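Local coordinates for bromo domain containing protein (Cryptosporidium parvum, PDB 5U9N) that probably recognises acetylated lysine through its second bromodomain, the part described here, whose recognition pocket holds the inhibitor bromosporine, at residues L19-Q24 with L28-V33; L105-C110 with D125-S130. One frame throughout, in Å; residues are numbered along the deposited sequence.

Interaction 1 of 2, residues L19-Q24 with L28-V33; sequences LLRKEQ and LFENPV. With BMF (Bromosporine), chain C.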
loop_
_atom_site.group_PDB
_atom_site.type_symbol
_atom_site.label_atom_id
_atom_site.label_comp_id
_atom_site.label_asym_id
_atom_site.label_seq_id
_atom_site.Cartn_x
_atom_site.Cartn_y
_atom_site.Cartn_z
ATOM N N LEU A 19 -3.281 6.015 8.493
ATOM C CA LEU A 19 -3.527 7.356 7.967
ATOM C C LEU A 19 -3.807 7.308 6.442
ATOM O O LEU A 19 -4.621 8.078 5.966
ATOM C CB LEU A 19 -2.352 8.303 8.267
ATOM C CG LEU A 19 -2.232 8.754 9.704
ATOM C CD1 LEU A 19 -0.873 9.335 9.966
ATOM C CD2 LEU A 19 -3.314 9.789 10.056
ATOM N N LEU A 20 -3.188 6.381 5.693
ATOM C CA LEU A 20 -3.515 6.226 4.262
ATOM C C LEU A 20 -4.911 5.650 4.051
ATOM O O LEU A 20 -5.464 5.802 2.962
ATOM C CB LEU A 20 -2.519 5.314 3.574
ATOM C CG LEU A 20 -1.132 5.827 3.417
ATOM C CD1 LEU A 20 -0.262 4.749 2.872
ATOM C CD2 LEU A 20 -1.109 7.070 2.550
ATOM N N ARG A 21 -5.461 4.931 5.056
ATOM C CA ARG A 21 -6.823 4.389 4.975
ATOM C C ARG A 21 -7.872 5.505 5.047
ATOM O O ARG A 21 -8.999 5.293 4.634
ATOM C CB ARG A 21 -7.093 3.372 6.089
ATOM C CG ARG A 21 -6.428 2.034 5.881
ATOM C CD ARG A 21 -7.018 0.999 6.809
ATOM N NE ARG A 21 -6.016 0.414 7.708
ATOM C CZ ARG A 21 -5.494 -0.811 7.598
ATOM N NH1 ARG A 21 -5.844 -1.605 6.590
ATOM N NH2 ARG A 21 -4.617 -1.244 8.488
ATOM N N LYS A 22 -7.509 6.683 5.552
ATOM C CA LYS A 22 -8.436 7.808 5.620
ATOM C C LYS A 22 -8.417 8.648 4.324
ATOM O O LYS A 22 -9.175 9.604 4.232
ATOM C CB LYS A 22 -8.096 8.697 6.835
ATOM C CG LYS A 22 -8.366 8.004 8.177
ATOM C CD LYS A 22 -7.911 8.841 9.358
ATOM C CE LYS A 22 -8.277 8.211 10.679
ATOM N N GLU A 23 -7.605 8.272 3.311
ATOM C CA GLU A 23 -7.519 9.049 2.066
ATOM C C GLU A 23 -8.665 8.717 1.126
ATOM O O GLU A 23 -9.350 7.716 1.311
ATOM C CB GLU A 23 -6.179 8.808 1.358
ATOM C CG GLU A 23 -4.989 9.432 2.065
ATOM C CD GLU A 23 -5.009 10.951 2.127
ATOM O OE1 GLU A 23 -4.922 11.594 1.054
ATOM O OE2 GLU A 23 -5.056 11.498 3.254
ATOM N N GLN A 24 -8.877 9.576 0.116
ATOM C CA GLN A 24 -9.967 9.419 -0.848
ATOM C C GLN A 24 -9.808 8.137 -1.677
ATOM O O GLN A 24 -8.739 7.887 -2.235
ATOM C CB GLN A 24 -10.042 10.634 -1.779
ATOM C CG GLN A 24 -10.523 11.896 -1.062
ATOM C CD GLN A 24 -10.379 13.144 -1.908
ATOM O OE1 GLN A 24 -9.561 13.214 -2.837
ATOM N NE2 GLN A 24 -11.129 14.184 -1.564
ATOM N N LEU A 28 -10.036 1.145 -2.506
ATOM C CA LEU A 28 -9.411 0.507 -3.678
ATOM C C LEU A 28 -8.247 -0.388 -3.291
ATOM O O LEU A 28 -8.089 -1.468 -3.848
ATOM C CB LEU A 28 -8.904 1.571 -4.674
ATOM C CG LEU A 28 -9.974 2.421 -5.402
ATOM C CD1 LEU A 28 -9.318 3.543 -6.210
ATOM C CD2 LEU A 28 -10.827 1.564 -6.314
ATOM N N PHE A 29 -7.450 0.048 -2.316
ATOM C CA PHE A 29 -6.218 -0.610 -1.942
ATOM C C PHE A 29 -6.309 -1.409 -0.646
ATOM O O PHE A 29 -5.268 -1.869 -0.149
ATOM C CB PHE A 29 -5.144 0.456 -1.779
ATOM C CG PHE A 29 -5.226 1.551 -2.813
ATOM C CD1 PHE A 29 -4.874 1.309 -4.132
ATOM C CD2 PHE A 29 -5.736 2.799 -2.486
ATOM C CE1 PHE A 29 -4.945 2.316 -5.084
ATOM C CE2 PHE A 29 -5.798 3.816 -3.441
ATOM C CZ PHE A 29 -5.392 3.569 -4.733
ATOM N N GLU A 30 -7.519 -1.611 -0.106
ATOM C CA GLU A 30 -7.678 -2.253 1.192
ATOM C C GLU A 30 -7.509 -3.763 1.108
ATOM O O GLU A 30 -6.710 -4.328 1.854
ATOM C CB GLU A 30 -9.055 -1.909 1.783
ATOM C CG GLU A 30 -9.286 -2.421 3.193
ATOM C CD GLU A 30 -8.192 -2.087 4.183
ATOM O OE1 GLU A 30 -7.627 -0.976 4.087
ATOM O OE2 GLU A 30 -7.910 -2.927 5.070
ATOM N N ASN A 31 -8.244 -4.414 0.223
ATOM C CA ASN A 31 -8.217 -5.870 0.124
ATOM C C ASN A 31 -7.672 -6.305 -1.228
ATOM O O ASN A 31 -7.655 -5.504 -2.164
ATOM C CB ASN A 31 -9.629 -6.435 0.345
ATOM C CG ASN A 31 -10.241 -5.964 1.644
ATOM O OD1 ASN A 31 -9.675 -6.163 2.734
ATOM N ND2 ASN A 31 -11.366 -5.260 1.561
ATOM N N PRO A 32 -7.242 -7.586 -1.366
ATOM C CA PRO A 32 -6.687 -8.033 -2.656
ATOM C C PRO A 32 -7.671 -7.919 -3.815
ATOM O O PRO A 32 -8.808 -8.380 -3.715
ATOM C CB PRO A 32 -6.310 -9.500 -2.398
ATOM C CG PRO A 32 -6.151 -9.601 -0.926
ATOM C CD PRO A 32 -7.161 -8.654 -0.347
ATOM N N VAL A 33 -7.211 -7.325 -4.932
ATOM C CA VAL A 33 -8.023 -7.178 -6.148
ATOM C C VAL A 33 -8.376 -8.550 -6.752
ATOM O O VAL A 33 -9.465 -8.702 -7.299
ATOM C CB VAL A 33 -7.346 -6.276 -7.229
ATOM C CG1 VAL A 33 -7.263 -4.832 -6.768
ATOM C CG2 VAL A 33 -5.969 -6.785 -7.622
HETATM C C10 BMF C . -11.417 -1.910 -7.154
HETATM N N12 BMF C . -9.105 -1.681 -7.534
HETATM C C15 BMF C . -9.430 -1.356 -10.375
HETATM C C17 BMF C . -10.583 -1.394 -12.600
HETATM C C20 BMF C . -11.994 -0.079 -15.166
HETATM C C22 BMF C . -10.478 -1.530 -9.507
HETATM C C26 BMF C . -6.211 -1.569 -6.709
HETATM C C28 BMF C . -13.774 -1.958 -6.668
HETATM C C01 BMF C . -14.686 -2.439 -4.366
HETATM C C02 BMF C . -13.537 -2.263 -5.329
HETATM C C03 BMF C . -12.197 -2.381 -4.916
HETATM N N04 BMF C . -11.878 -2.660 -3.558
HETATM S S05 BMF C . -11.412 -4.107 -2.975
HETATM C C06 BMF C . -10.150 -4.697 -4.036
HETATM O O07 BMF C . -10.842 -3.868 -1.683
HETATM O O08 BMF C . -12.538 -4.982 -3.079
HETATM C C09 BMF C . -11.156 -2.197 -5.818
HETATM C C11 BMF C . -10.296 -1.701 -8.090
HETATM N N13 BMF C . -8.063 -1.505 -8.415
HETATM C C14 BMF C . -8.127 -1.356 -9.782
HETATM N N16 BMF C . -9.487 -1.193 -11.787
HETATM O O18 BMF C . -10.237 -1.142 -13.891
HETATM C C19 BMF C . -11.264 -1.373 -14.915
HETATM O O21 BMF C . -11.691 -1.716 -12.228
HETATM N N23 BMF C . -6.892 -1.290 -10.265
HETATM N N24 BMF C . -6.017 -1.391 -9.187
HETATM C C25 BMF C . -6.727 -1.501 -8.098
HETATM C C27 BMF C . -12.741 -1.786 -7.568
#
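R21 and E30 meet in a surface salt bridge that spans from the 19-24 segment to the 28-33 segment. NH1 of R21 reaches both carboxylate oxygens of E30: it lies 2.9 Å from OE2 and donates a hydrogen bond to OE1 at 3.1 Å, with an N-H...O angle of 164°. OE1 accepts through its syn lone pair and sits almost in the guanidinium plane. The planes of the two flat groups are 46° apart, and NH1 alone meets both oxygens; two N-H groups do not pair with them side by side. The E30 chain leaves with CG opposite the backbone N (chi1 -175°) and then folds at chi2, which swings the carboxylate back to the arginine. The aliphatic part of the arginine also comes close, CD of R21 lying 3.4 Å from OE1 of E30. The remaining guanidinium nitrogens are engaged as well, NH2 with E61 in a second salt bridge and NE with OD1 of N18.

Within the 28-33 segment, CB of L28 lies over the centre of one face of the F29 ring.

Bromosporine takes the far side of this loop. The backbone N of N31 donates to its sulfonyl oxygen O07 at 3.3 Å, while CD2 of L28 approaches ring atom C10 at 3.6 Å. CG1 of V33 comes within 3.4 Å of the methyl C26 carried by the fused triazole ring.

With 111 Å² buried, the contact is small and mainly electrostatic. E30 and E61, together with N18, hold the guanidinium of R21 from several sides and probably limit its rotation, and the bridge to E30 reaches the loop at the residue just before N31, which binds the ligand.

Interaction 2 of 2, residues L105-C110 with D125-S130; sequences LIFSNC and DSAKQS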
loop_
_atom_site.group_PDB
_atom_site.type_symbol
_atom_site.label_atom_id
_atom_site.label_comp_id
_atom_site.label_asym_id
_atom_site.label_seq_id
_atom_site.Cartn_x
_atom_site.Cartn_y
_atom_site.Cartn_z
ATOM N N LEU A 105 4.465 -0.387 -3.910
ATOM C CA LEU A 105 4.073 -1.423 -4.888
ATOM C C LEU A 105 2.553 -1.370 -5.179
ATOM O O LEU A 105 2.140 -1.594 -6.310
ATOM C CB LEU A 105 4.465 -2.821 -4.341
ATOM C CG LEU A 105 4.085 -4.029 -5.166
ATOM C CD1 LEU A 105 4.831 -4.055 -6.477
ATOM C CD2 LEU A 105 4.347 -5.284 -4.399
ATOM N N ILE A 106 1.743 -1.096 -4.149
ATOM C CA ILE A 106 0.282 -0.956 -4.246
ATOM C C ILE A 106 -0.066 0.162 -5.229
ATOM O O ILE A 106 -0.946 0.000 -6.051
ATOM C CB ILE A 106 -0.323 -0.654 -2.828
ATOM C CG1 ILE A 106 -0.198 -1.872 -1.911
ATOM C CG2 ILE A 106 -1.810 -0.217 -2.910
ATOM C CD1 ILE A 106 -0.571 -1.597 -0.451
ATOM N N PHE A 107 0.571 1.310 -5.090
ATOM C CA PHE A 107 0.273 2.476 -5.923
ATOM C C PHE A 107 0.867 2.367 -7.342
ATOM O O PHE A 107 0.220 2.838 -8.269
ATOM C CB PHE A 107 0.763 3.762 -5.235
ATOM C CG PHE A 107 0.201 3.936 -3.832
ATOM C CD1 PHE A 107 -1.134 3.656 -3.557
ATOM C CD2 PHE A 107 1.022 4.313 -2.779
ATOM C CE1 PHE A 107 -1.633 3.756 -2.260
ATOM C CE2 PHE A 107 0.526 4.386 -1.476
ATOM C CZ PHE A 107 -0.790 4.074 -1.222
ATOM N N SER A 108 2.041 1.715 -7.537
ATOM C CA SER A 108 2.614 1.570 -8.869
ATOM C C SER A 108 1.883 0.517 -9.668
ATOM O O SER A 108 1.801 0.637 -10.893
ATOM C CB SER A 108 4.103 1.231 -8.797
ATOM O OG SER A 108 4.367 -0.001 -8.154
ATOM N N ASN A 109 1.367 -0.534 -9.008
ATOM C CA ASN A 109 0.583 -1.558 -9.720
ATOM C C ASN A 109 -0.713 -0.927 -10.240
ATOM O O ASN A 109 -1.103 -1.146 -11.384
ATOM C CB ASN A 109 0.246 -2.738 -8.793
ATOM C CG ASN A 109 1.425 -3.606 -8.451
ATOM O OD1 ASN A 109 2.499 -3.506 -9.048
ATOM N ND2 ASN A 109 1.252 -4.472 -7.468
ATOM N N CYS A 110 -1.334 -0.106 -9.416
ATOM C CA CYS A 110 -2.552 0.584 -9.782
ATOM C C CYS A 110 -2.291 1.575 -10.917
ATOM O O CYS A 110 -3.109 1.698 -11.813
ATOM C CB CYS A 110 -3.149 1.284 -8.567
ATOM S SG CYS A 110 -4.671 2.178 -8.914
ATOM N N ASP A 125 -5.536 8.347 -10.483
ATOM C CA ASP A 125 -5.345 9.596 -9.722
ATOM C C ASP A 125 -5.431 9.368 -8.225
ATOM O O ASP A 125 -4.792 10.088 -7.473
ATOM C CB ASP A 125 -6.393 10.661 -10.123
ATOM C CG ASP A 125 -6.300 11.153 -11.567
ATOM O OD1 ASP A 125 -5.254 10.908 -12.215
ATOM O OD2 ASP A 125 -7.255 11.831 -12.030
ATOM N N SER A 126 -6.258 8.411 -7.784
ATOM C CA SER A 126 -6.387 8.089 -6.353
ATOM C C SER A 126 -5.087 7.456 -5.841
ATOM O O SER A 126 -4.658 7.781 -4.738
ATOM C CB SER A 126 -7.572 7.153 -6.107
ATOM O OG SER A 126 -8.794 7.809 -6.385
ATOM N N ALA A 127 -4.475 6.535 -6.647
ATOM C CA ALA A 127 -3.177 5.895 -6.324
ATOM C C ALA A 127 -2.090 6.930 -6.236
ATOM O O ALA A 127 -1.226 6.850 -5.358
ATOM C CB ALA A 127 -2.807 4.880 -7.393
ATOM N N LYS A 128 -2.095 7.882 -7.189
ATOM C CA LYS A 128 -1.110 8.950 -7.243
ATOM C C LYS A 128 -1.161 9.840 -5.981
ATOM O O LYS A 128 -0.117 10.258 -5.507
ATOM C CB LYS A 128 -1.335 9.806 -8.502
ATOM C CG LYS A 128 -0.242 10.830 -8.796
ATOM C CD LYS A 128 1.124 10.168 -9.127
ATOM C CE LYS A 128 2.221 11.168 -9.429
ATOM N NZ LYS A 128 1.903 12.013 -10.619
ATOM N N GLN A 129 -2.352 10.121 -5.453
ATOM C CA GLN A 129 -2.502 11.014 -4.292
ATOM C C GLN A 129 -2.181 10.299 -2.994
ATOM O O GLN A 129 -1.713 10.936 -2.063
ATOM C CB GLN A 129 -3.920 11.607 -4.216
ATOM C CG GLN A 129 -4.200 12.638 -5.304
ATOM C CD GLN A 129 -5.688 12.844 -5.509
ATOM O OE1 GLN A 129 -6.504 12.675 -4.583
ATOM N NE2 GLN A 129 -6.078 13.231 -6.726
ATOM N N SER A 130 -2.454 9.002 -2.905
ATOM C CA SER A 130 -2.089 8.238 -1.707
ATOM C C SER A 130 -0.574 8.029 -1.665
ATOM O O SER A 130 -0.001 8.028 -0.586
ATOM C CB SER A 130 -2.824 6.906 -1.651
ATOM O OG SER A 130 -4.149 7.110 -1.195
#
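The F107 ring carries S130 over one face: the carbonyl carbon C of S130 stands 3.8 Å above the ring plane, displaced from the centre toward the rim. At the far end of the ring, CB of S130 lies 3.4 Å from CE1 and packs almost as closely on CZ. The carbonyl oxygen of A127 approaches obliquely near the base of the ring, 3.6 Å from CG. With chi1 at -55°, CG of F107 stands opposite its own carbonyl carbon, and the ring extends past A127 to S130, one helical turn further along the partner.

Close approach of the backbones centres on A127, with CA of F107 and CA of A127 4.9 Å apart. The methyl group fits between the two helices, with its CB 3.6 Å from SG of C110 and 4.3 Å from CB of F107. The thiol is directed there by a chi1 of 180°, which sets SG opposite the backbone N. All four residues are buried, and the contact is van der Waals packing.

The segments are nearly antiparallel, at 154°, with axes 8.7 Å apart, as suits a small residue at the crossing of two helices in the left-handed four-helix bundle of bromodomains. Around them, F107 also touches L131 of helix 122-139 and Y57 of helix 57-65, C110 packs on I123 near bromosporine, and M111 of helix 96-113 flanks A127.

Interactions 1 and 2, their centres 10 Å apart, are joined through F29. Its ring meets F107 edge-to-face, its CZ lies 3.6 Å from CA of A127, and its CB is 3.6 Å from CG2 of I106, so the loop of 28-33 rests on both helices of interaction 2. L20 adds a second junction, with CD2 3.5 Å from O of S130. Both contacts also border the bromosporine pocket: L28, N31, P32 and V33 come from interaction 1, while C110 of interaction 2 has its side chain about 4 Å from the ligand. Residues of both segment pairs thus line one pocket, which N114 and S36 also help to form.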